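Local coordinates for protein tungsten formylmethanofuran dehydrogenase subunit E (Syntrophus aciditrophicus, PDB 3D00) that binds zinc and belongs to the FmdE family implicated in microbial methanogenesis, though its own activity has not been firmly established, at residues R5-S9 against Y10-E14. Sequence-based numbering, arbitrary orientation.
Sequences RNILS and YSYEE
I7 and Y12 meet just beyond a tight turn of the chain, where the tip of the longer isoleucine branch approaches the tyrosine ring obliquely, CD1 of I7 lying 3.5 Å from CD1 of Y12. The Y12 ring reaches this place because CG lies anti to the backbone N (chi1 -169°); with the ring so turned, the carbonyl oxygen of R5 lies at its edge, near its plane, and the same R5 O is 3.2 Å from CB of Y12. With a serine in place of Y12, the I7 methyl would probably lose its aromatic neighbour and a gap would open beside L31 and I135, which the Y12 side chain also touches. Two backbone bonds close the turn: I7 N donates to Y10 O (2.7 Å) and Y10 N to I7 O (2.9 Å). Beside them, OG of S9 sits 4.1 Å above the plane of the Y10 ring, over its centre. Further on, the hydroxyl OG of S11 accepts from E14 N (3.0 Å), while the E14 carboxylate turns back so that OE1 takes a weak but fairly straight bond from S11 N (3.3 Å, 167°). L67 packs against I7, L8 and Y10 from helix 60-67. The whole is a type II' beta turn from I7 to Y10, closed by a single antiparallel bridge and leading into the capping box of S11 and E14 at the start of helix 12-23.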
ATOM      1  N   ARG A   5      19.265  -8.596  17.219  1.00 47.01           N
ATOM      2  CA  ARG A   5      18.615  -7.425  16.685  1.00 47.71           C
ATOM      3  C   ARG A   5      17.156  -7.674  16.450  1.00 48.33           C
ATOM      4  O   ARG A   5      16.699  -7.718  15.296  1.00 51.15           O
ATOM      5  CB  ARG A   5      19.297  -6.998  15.397  1.00 47.25           C
ATOM      6  CG  ARG A   5      20.673  -6.443  15.658  1.00 47.66           C
ATOM      7  CD  ARG A   5      20.845  -5.209  14.906  1.00 47.69           C
ATOM      8  NE  ARG A   5      22.058  -4.500  15.241  1.00 47.03           N
ATOM      9  CZ  ARG A   5      22.202  -3.725  16.308  1.00 46.96           C
ATOM     10  NH1 ARG A   5      21.237  -3.594  17.211  1.00 46.91           N
ATOM     11  NH2 ARG A   5      23.336  -3.091  16.471  1.00 47.00           N
ATOM     12  N   ASN A   6      16.409  -7.790  17.544  1.00 47.70           N
ATOM     13  CA  ASN A   6      14.948  -7.816  17.472  1.00 48.04           C
ATOM     14  C   ASN A   6      14.248  -6.580  16.826  1.00 45.91           C
ATOM     15  O   ASN A   6      14.682  -5.424  16.948  1.00 44.76           O
ATOM     16  CB  ASN A   6      14.374  -8.130  18.851  1.00 49.42           C
ATOM     17  CG  ASN A   6      14.875  -9.458  19.372  1.00 51.04           C
ATOM     18  OD1 ASN A   6      15.795 -10.040  18.790  1.00 52.71           O
ATOM     19  ND2 ASN A   6      14.285  -9.948  20.451  1.00 51.98           N
ATOM     20  N   ILE A   7      13.177  -6.868  16.092  1.00 44.97           N
ATOM     21  CA  ILE A   7      12.367  -5.848  15.412  1.00 43.73           C
ATOM     22  C   ILE A   7      10.953  -5.984  15.942  1.00 43.57           C
ATOM     23  O   ILE A   7      10.275  -6.976  15.677  1.00 42.74           O
ATOM     24  CB  ILE A   7      12.449  -6.001  13.907  1.00 43.30           C
ATOM     25  CG1 ILE A   7      13.836  -5.525  13.456  1.00 44.69           C
ATOM     26  CG2 ILE A   7      11.345  -5.183  13.226  1.00 41.98           C
ATOM     27  CD1 ILE A   7      14.319  -6.174  12.212  1.00 46.66           C
ATOM     28  N   LEU A   8      10.549  -4.993  16.738  1.00 43.90           N
ATOM     29  CA  LEU A   8       9.409  -5.100  17.643  1.00 44.22           C
ATOM     30  C   LEU A   8       9.460  -6.476  18.374  1.00 45.00           C
ATOM     31  O   LEU A   8      10.438  -6.751  19.065  1.00 44.53           O
ATOM     32  CB  LEU A   8       8.085  -4.814  16.905  1.00 44.36           C
ATOM     33  CG  LEU A   8       7.892  -3.412  16.286  1.00 44.44           C
ATOM     34  CD1 LEU A   8       6.603  -3.367  15.586  1.00 44.56           C
ATOM     35  CD2 LEU A   8       7.924  -2.305  17.335  1.00 44.98           C
ATOM     36  N   SER A   9       8.444  -7.328  18.169  1.00 46.32           N
ATOM     37  CA  SER A   9       8.324  -8.646  18.819  1.00 46.63           C
ATOM     38  C   SER A   9       9.100  -9.747  18.098  1.00 46.67           C
ATOM     39  O   SER A   9       9.237 -10.856  18.624  1.00 47.26           O
ATOM     40  CB  SER A   9       6.838  -9.069  18.881  1.00 46.96           C
ATOM     41  OG  SER A   9       6.369  -9.545  17.613  1.00 47.01           O
ATOM     42  N   TYR A  10       9.578  -9.466  16.890  1.00 47.13           N
ATOM     43  CA  TYR A  10      10.312 -10.461  16.099  1.00 47.49           C
ATOM     44  C   TYR A  10      11.843 -10.411  16.326  1.00 47.01           C
ATOM     45  O   TYR A  10      12.420  -9.371  16.628  1.00 47.15           O
ATOM     46  CB  TYR A  10      10.027 -10.301  14.596  1.00 48.55           C
ATOM     47  CG  TYR A  10       8.582 -10.384  14.146  1.00 48.68           C
ATOM     48  CD1 TYR A  10       7.873 -11.575  14.191  1.00 48.71           C
ATOM     49  CD2 TYR A  10       7.950  -9.278  13.599  1.00 49.44           C
ATOM     50  CE1 TYR A  10       6.562 -11.646  13.741  1.00 49.01           C
ATOM     51  CE2 TYR A  10       6.649  -9.334  13.161  1.00 49.34           C
ATOM     52  CZ  TYR A  10       5.952 -10.518  13.225  1.00 49.38           C
ATOM     53  OH  TYR A  10       4.651 -10.535  12.760  1.00 49.37           O
ATOM     54  N   SER A  11      12.482 -11.567  16.186  1.00 45.24           N
ATOM     55  CA  SER A  11      13.920 -11.652  16.051  1.00 43.80           C
ATOM     56  C   SER A  11      14.240 -11.189  14.655  1.00 43.19           C
ATOM     57  O   SER A  11      13.359 -11.147  13.802  1.00 45.30           O
ATOM     58  CB  SER A  11      14.396 -13.103  16.265  1.00 43.45           C
ATOM     59  OG  SER A  11      13.852 -13.979  15.283  1.00 42.01           O
ATOM     60  N   TYR A  12      15.486 -10.833  14.395  1.00 42.95           N
ATOM     61  CA  TYR A  12      15.857 -10.348  13.069  1.00 43.65           C
ATOM     62  C   TYR A  12      15.577 -11.430  12.022  1.00 44.52           C
ATOM     63  O   TYR A  12      15.176 -11.130  10.903  1.00 44.08           O
ATOM     64  CB  TYR A  12      17.320  -9.928  13.031  1.00 43.15           C
ATOM     65  CG  TYR A  12      17.708  -9.178  11.791  1.00 42.49           C
ATOM     66  CD1 TYR A  12      17.340  -7.871  11.617  1.00 42.10           C
ATOM     67  CD2 TYR A  12      18.434  -9.803  10.780  1.00 42.85           C
ATOM     68  CE1 TYR A  12      17.681  -7.196  10.472  1.00 43.01           C
ATOM     69  CE2 TYR A  12      18.786  -9.136   9.628  1.00 42.65           C
ATOM     70  CZ  TYR A  12      18.417  -7.843   9.483  1.00 43.03           C
ATOM     71  OH  TYR A  12      18.760  -7.178   8.340  1.00 43.85           O
ATOM     72  N   GLU A  13      15.775 -12.688  12.406  1.00 45.18           N
ATOM     73  CA  GLU A  13      15.581 -13.806  11.497  1.00 45.98           C
ATOM     74  C   GLU A  13      14.112 -14.069  11.257  1.00 45.31           C
ATOM     75  O   GLU A  13      13.736 -14.372  10.140  1.00 45.42           O
ATOM     76  CB  GLU A  13      16.269 -15.067  12.024  1.00 47.53           C
ATOM     77  CG  GLU A  13      17.811 -14.972  12.046  1.00 48.48           C
ATOM     78  CD  GLU A  13      18.398 -14.413  13.334  1.00 48.90           C
ATOM     79  OE1 GLU A  13      17.688 -13.799  14.154  1.00 49.27           O
ATOM     80  OE2 GLU A  13      19.613 -14.590  13.526  1.00 50.32           O
ATOM     81  N   GLU A  14      13.284 -13.931  12.291  1.00 45.39           N
ATOM     82  CA  GLU A  14      11.819 -13.991  12.125  1.00 46.29           C
ATOM     83  C   GLU A  14      11.326 -12.866  11.210  1.00 46.11           C
ATOM     84  O   GLU A  14      10.419 -13.060  10.376  1.00 47.54           O
ATOM     85  CB  GLU A  14      11.103 -13.887  13.481  1.00 47.43           C
ATOM     86  CG  GLU A  14      11.003 -15.212  14.260  1.00 48.03           C
ATOM     87  CD  GLU A  14      10.951 -15.024  15.773  1.00 49.05           C
ATOM     88  OE1 GLU A  14      10.314 -14.069  16.267  1.00 49.07           O
ATOM     89  OE2 GLU A  14      11.566 -15.849  16.480  1.00 50.97           O
TER